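PDB 4CN9: proximal thread matrix protein 1 from Mytilus galloprovincialis, which probably binds collagen in the proximal byssal threads of the mussel through paired von Willebrand factor type A domains, and carries zinc at a MIDAS motif. Local coordinates for residues K191-I202 with Q213-T224. Residues are numbered along the deposited sequence; the frame is centred on the assembly and turned at random.
Sequences KAEGVTVIAIGI and QIATMKNYVLTT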
loop_
_atom_site.group_PDB
_atom_site.type_symbol
_atom_site.label_atom_id
_atom_site.label_comp_id
_atom_site.label_asym_id
_atom_site.label_seq_id
_atom_site.Cartn_x
_atom_site.Cartn_y
_atom_site.Cartn_z
ATOM N N LYS A 191 -9.052 5.855 1.852
ATOM C CA LYS A 191 -8.469 4.594 2.285
ATOM C C LYS A 191 -8.793 4.323 3.760
ATOM O O LYS A 191 -8.906 3.170 4.169
ATOM C CB LYS A 191 -6.956 4.569 2.011
ATOM C CG LYS A 191 -6.611 4.528 0.518
ATOM C CD LYS A 191 -5.088 4.462 0.228
ATOM C CE LYS A 191 -4.396 5.766 0.526
ATOM N NZ LYS A 191 -2.933 5.732 0.254
ATOM N N ALA A 192 -8.967 5.381 4.549
ATOM C CA ALA A 192 -9.306 5.223 5.966
ATOM C C ALA A 192 -10.670 4.544 6.134
ATOM O O ALA A 192 -10.968 4.005 7.193
ATOM C CB ALA A 192 -9.289 6.581 6.679
ATOM N N GLU A 193 -11.486 4.559 5.081
ATOM C CA GLU A 193 -12.811 3.953 5.120
ATOM C C GLU A 193 -12.794 2.495 4.694
ATOM O O GLU A 193 -13.842 1.905 4.473
ATOM C CB GLU A 193 -13.781 4.745 4.238
ATOM C CG GLU A 193 -14.022 6.164 4.741
ATOM C CD GLU A 193 -15.180 6.865 4.040
ATOM O OE1 GLU A 193 -15.692 6.316 3.039
ATOM O OE2 GLU A 193 -15.580 7.966 4.494
ATOM N N GLY A 194 -11.604 1.919 4.578
ATOM C CA GLY A 194 -11.452 0.536 4.163
ATOM C C GLY A 194 -11.601 0.364 2.656
ATOM O O GLY A 194 -12.215 -0.595 2.196
ATOM N N VAL A 195 -11.060 1.306 1.889
ATOM C CA VAL A 195 -11.104 1.221 0.435
ATOM C C VAL A 195 -9.713 0.891 -0.113
ATOM O O VAL A 195 -8.712 1.519 0.256
ATOM C CB VAL A 195 -11.637 2.530 -0.183
ATOM C CG1 VAL A 195 -11.654 2.448 -1.710
ATOM C CG2 VAL A 195 -13.030 2.856 0.364
ATOM N N THR A 196 -9.652 -0.102 -0.983
ATOM C CA THR A 196 -8.427 -0.403 -1.720
ATOM C C THR A 196 -8.352 0.531 -2.918
ATOM O O THR A 196 -9.347 0.700 -3.625
ATOM C CB THR A 196 -8.416 -1.855 -2.246
ATOM O OG1 THR A 196 -8.563 -2.767 -1.157
ATOM C CG2 THR A 196 -7.116 -2.170 -2.980
ATOM N N VAL A 197 -7.184 1.131 -3.148
ATOM C CA VAL A 197 -6.994 2.016 -4.279
ATOM C C VAL A 197 -5.870 1.520 -5.210
ATOM O O VAL A 197 -4.723 1.316 -4.794
ATOM C CB VAL A 197 -6.719 3.457 -3.819
ATOM C CG1 VAL A 197 -6.603 4.378 -5.008
ATOM C CG2 VAL A 197 -7.825 3.934 -2.877
ATOM N N ILE A 198 -6.232 1.306 -6.470
ATOM C CA ILE A 198 -5.275 0.937 -7.509
ATOM C C ILE A 198 -5.198 2.120 -8.459
ATOM O O ILE A 198 -6.228 2.714 -8.809
ATOM C CB ILE A 198 -5.731 -0.342 -8.263
ATOM C CG1 ILE A 198 -5.697 -1.542 -7.315
ATOM C CG2 ILE A 198 -4.853 -0.606 -9.485
ATOM C CD1 ILE A 198 -6.696 -2.655 -7.652
ATOM N N ALA A 199 -3.984 2.489 -8.847
ATOM C CA ALA A 199 -3.772 3.619 -9.738
ATOM C C ALA A 199 -3.029 3.183 -11.010
ATOM O O ALA A 199 -1.972 2.556 -10.938
ATOM C CB ALA A 199 -2.973 4.702 -9.023
ATOM N N ILE A 200 -3.602 3.514 -12.159
ATOM C CA ILE A 200 -2.989 3.272 -13.460
ATOM C C ILE A 200 -2.637 4.587 -14.144
ATOM O O ILE A 200 -3.502 5.458 -14.377
ATOM C CB ILE A 200 -3.918 2.485 -14.391
ATOM C CG1 ILE A 200 -4.319 1.157 -13.754
ATOM C CG2 ILE A 200 -3.228 2.259 -15.750
ATOM C CD1 ILE A 200 -5.539 0.509 -14.351
ATOM N N GLY A 201 -1.357 4.720 -14.469
ATOM C CA GLY A 201 -0.831 5.883 -15.147
ATOM C C GLY A 201 -0.495 5.556 -16.592
ATOM O O GLY A 201 0.161 4.560 -16.879
ATOM N N ILE A 202 -0.969 6.396 -17.497
ATOM C CA ILE A 202 -0.749 6.202 -18.924
ATOM C C ILE A 202 0.007 7.376 -19.539
ATOM O O ILE A 202 -0.358 8.534 -19.339
ATOM C CB ILE A 202 -2.079 6.012 -19.650
ATOM C CG1 ILE A 202 -2.831 4.839 -19.034
ATOM C CG2 ILE A 202 -1.836 5.740 -21.133
ATOM C CD1 ILE A 202 -4.264 5.114 -18.718
ATOM N N GLN A 213 1.416 7.899 -3.722
ATOM C CA GLN A 213 0.846 8.420 -2.487
ATOM C C GLN A 213 -0.649 8.088 -2.401
ATOM O O GLN A 213 -1.168 7.844 -1.315
ATOM C CB GLN A 213 1.001 9.937 -2.409
ATOM C CG GLN A 213 2.418 10.474 -2.398
ATOM C CD GLN A 213 2.458 11.987 -2.173
ATOM O OE1 GLN A 213 2.093 12.775 -3.057
ATOM N NE2 GLN A 213 2.878 12.396 -0.979
ATOM N N ILE A 214 -1.322 8.090 -3.551
ATOM C CA ILE A 214 -2.769 7.840 -3.647
ATOM C C ILE A 214 -3.144 6.379 -3.445
ATOM O O ILE A 214 -4.081 6.067 -2.711
ATOM C CB ILE A 214 -3.302 8.317 -5.024
ATOM C CG1 ILE A 214 -3.269 9.843 -5.088
ATOM C CG2 ILE A 214 -4.713 7.833 -5.266
ATOM C CD1 ILE A 214 -3.393 10.414 -6.485
ATOM N N ALA A 215 -2.404 5.487 -4.096
ATOM C CA ALA A 215 -2.682 4.061 -4.055
ATOM C C ALA A 215 -2.485 3.464 -2.648
ATOM O O ALA A 215 -1.864 4.072 -1.766
ATOM C CB ALA A 215 -1.806 3.334 -5.078
ATOM N N THR A 216 -3.035 2.275 -2.445
ATOM C CA THR A 216 -2.942 1.575 -1.159
ATOM C C THR A 216 -1.478 1.351 -0.745
ATOM O O THR A 216 -1.123 1.551 0.420
ATOM C CB THR A 216 -3.713 0.255 -1.220
ATOM O OG1 THR A 216 -5.118 0.542 -1.321
ATOM C CG2 THR A 216 -3.454 -0.613 0.028
ATOM N N MET A 217 -0.667 0.890 -1.691
ATOM C CA MET A 217 0.780 0.800 -1.519
ATOM C C MET A 217 1.425 1.162 -2.850
ATOM O O MET A 217 0.752 1.197 -3.884
ATOM C CB MET A 217 1.211 -0.604 -1.066
ATOM C CG MET A 217 0.575 -1.075 0.235
ATOM S SD MET A 217 1.390 -2.503 1.011
ATOM C CE MET A 217 1.746 -3.511 -0.411
ATOM N N LYS A 218 2.726 1.419 -2.828
ATOM C CA LYS A 218 3.459 1.765 -4.044
ATOM C C LYS A 218 3.311 0.730 -5.153
ATOM O O LYS A 218 3.269 1.097 -6.326
ATOM C CB LYS A 218 4.942 1.968 -3.747
ATOM C CG LYS A 218 5.247 3.179 -2.900
ATOM C CD LYS A 218 6.729 3.152 -2.507
ATOM C CE LYS A 218 7.115 4.350 -1.670
ATOM N NZ LYS A 218 8.484 4.168 -1.101
ATOM N N ASN A 219 3.229 -0.551 -4.814
ATOM C CA ASN A 219 3.057 -1.540 -5.875
ATOM C C ASN A 219 1.616 -1.743 -6.336
ATOM O O ASN A 219 1.357 -2.612 -7.153
ATOM C CB ASN A 219 3.750 -2.877 -5.589
ATOM C CG ASN A 219 3.454 -3.429 -4.220
ATOM O OD1 ASN A 219 2.392 -3.186 -3.634
ATOM N ND2 ASN A 219 4.410 -4.208 -3.696
ATOM N N TYR A 220 0.693 -0.917 -5.842
ATOM C CA TYR A 220 -0.647 -0.840 -6.420
ATOM C C TYR A 220 -0.724 0.228 -7.519
ATOM O O TYR A 220 -1.821 0.590 -7.980
ATOM C CB TYR A 220 -1.672 -0.526 -5.330
ATOM C CG TYR A 220 -1.976 -1.682 -4.409
ATOM C CD1 TYR A 220 -0.971 -2.278 -3.647
ATOM C CD2 TYR A 220 -3.268 -2.162 -4.278
ATOM C CE1 TYR A 220 -1.251 -3.329 -2.799
ATOM C CE2 TYR A 220 -3.561 -3.226 -3.427
ATOM C CZ TYR A 220 -2.553 -3.793 -2.684
ATOM O OH TYR A 220 -2.844 -4.836 -1.832
ATOM N N VAL A 221 0.431 0.756 -7.918
ATOM C CA VAL A 221 0.521 1.685 -9.040
ATOM C C VAL A 221 1.044 0.943 -10.260
ATOM O O VAL A 221 2.101 0.315 -10.202
ATOM C CB VAL A 221 1.472 2.848 -8.759
ATOM C CG1 VAL A 221 1.589 3.745 -10.008
ATOM C CG2 VAL A 221 1.003 3.655 -7.550
ATOM N N LEU A 222 0.291 0.997 -11.352
ATOM C CA LEU A 222 0.699 0.375 -12.607
ATOM C C LEU A 222 0.859 1.454 -13.674
ATOM O O LEU A 222 0.102 2.423 -13.708
ATOM C CB LEU A 222 -0.332 -0.653 -13.040
ATOM C CG LEU A 222 -0.614 -1.750 -12.009
ATOM C CD1 LEU A 222 -1.759 -2.589 -12.472
ATOM C CD2 LEU A 222 0.611 -2.601 -11.754
ATOM N N THR A 223 1.866 1.305 -14.527
ATOM C CA THR A 223 2.145 2.308 -15.549
ATOM C C THR A 223 2.294 1.656 -16.920
ATOM O O THR A 223 2.695 0.501 -17.039
ATOM C CB THR A 223 3.426 3.110 -15.238
ATOM O OG1 THR A 223 4.556 2.231 -15.252
ATOM C CG2 THR A 223 3.330 3.781 -13.875
ATOM N N THR A 224 1.950 2.408 -17.953
ATOM C CA THR A 224 2.102 1.943 -19.321
ATOM C C THR A 224 2.346 3.161 -20.206
ATOM O O THR A 224 1.978 4.292 -19.846
ATOM C CB THR A 224 0.870 1.147 -19.782
ATOM O OG1 THR A 224 1.058 0.707 -21.128
ATOM C CG2 THR A 224 -0.387 1.995 -19.710
HETATM O O HOH W 1 -1.855 3.727 1.859
HETATM O O HOH W 2 -6.197 1.165 1.170
#
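Strands 195-202 and 221-224 run parallel through the pairs Ala199-Val221 to Ile202-Thr224, a worked example of the beta-alpha-beta crossover that, with helix 208-214 between the strands, completes one edge of the von Willebrand factor A sheet. Four backbone bonds form the ladder, from Ala199 N to Tyr220 O, through Leu222 N to Ala199 O (2.8 Å) and Gly201 N to Leu222 O, to Thr224 N on Gly201 O. CA-H...O contacts flank them, as from Ile200 CA to Leu222 O (3.2 Å).

Before the ladder starts, Thr216 stands in for a strand neighbour: its N donates to Val197 O, while OG1 accepts Val197 N at 2.8 Å in a nearly straight bond (175°). With OG1 held beside its own backbone N (chi1 -68°), one residue grips both the backbone N and O of Val197. A water extends this grip from OG1 to Val195 O.

Apolar packing divides between the two faces of the sheet. Thr216 CB sits over one face of the Tyr220 ring, offset toward its rim, and Tyr220 CE2 meets Thr196 CG2 at 3.7 Å; Ile198 CG1 lies obliquely against CD2. Ile198, Ile200 and Leu222 continue onto helix 234-241. On the other face Val197 CG1 touches Ile214 CG2 (3.9 Å), and Ala199 and Val221 reach Leu211.

Lys191 gathers the carbonyls where helix 208-214 ends. A kink late in its chain turns NZ onto Gln213 O and, weakly, Ile214 O; a water also links NZ to Thr216 O. The shortest of these carbonyl bonds, Lys191 NZ to Ala215 O at 2.8 Å, comes from above the carbonyl plane, 52° out of it.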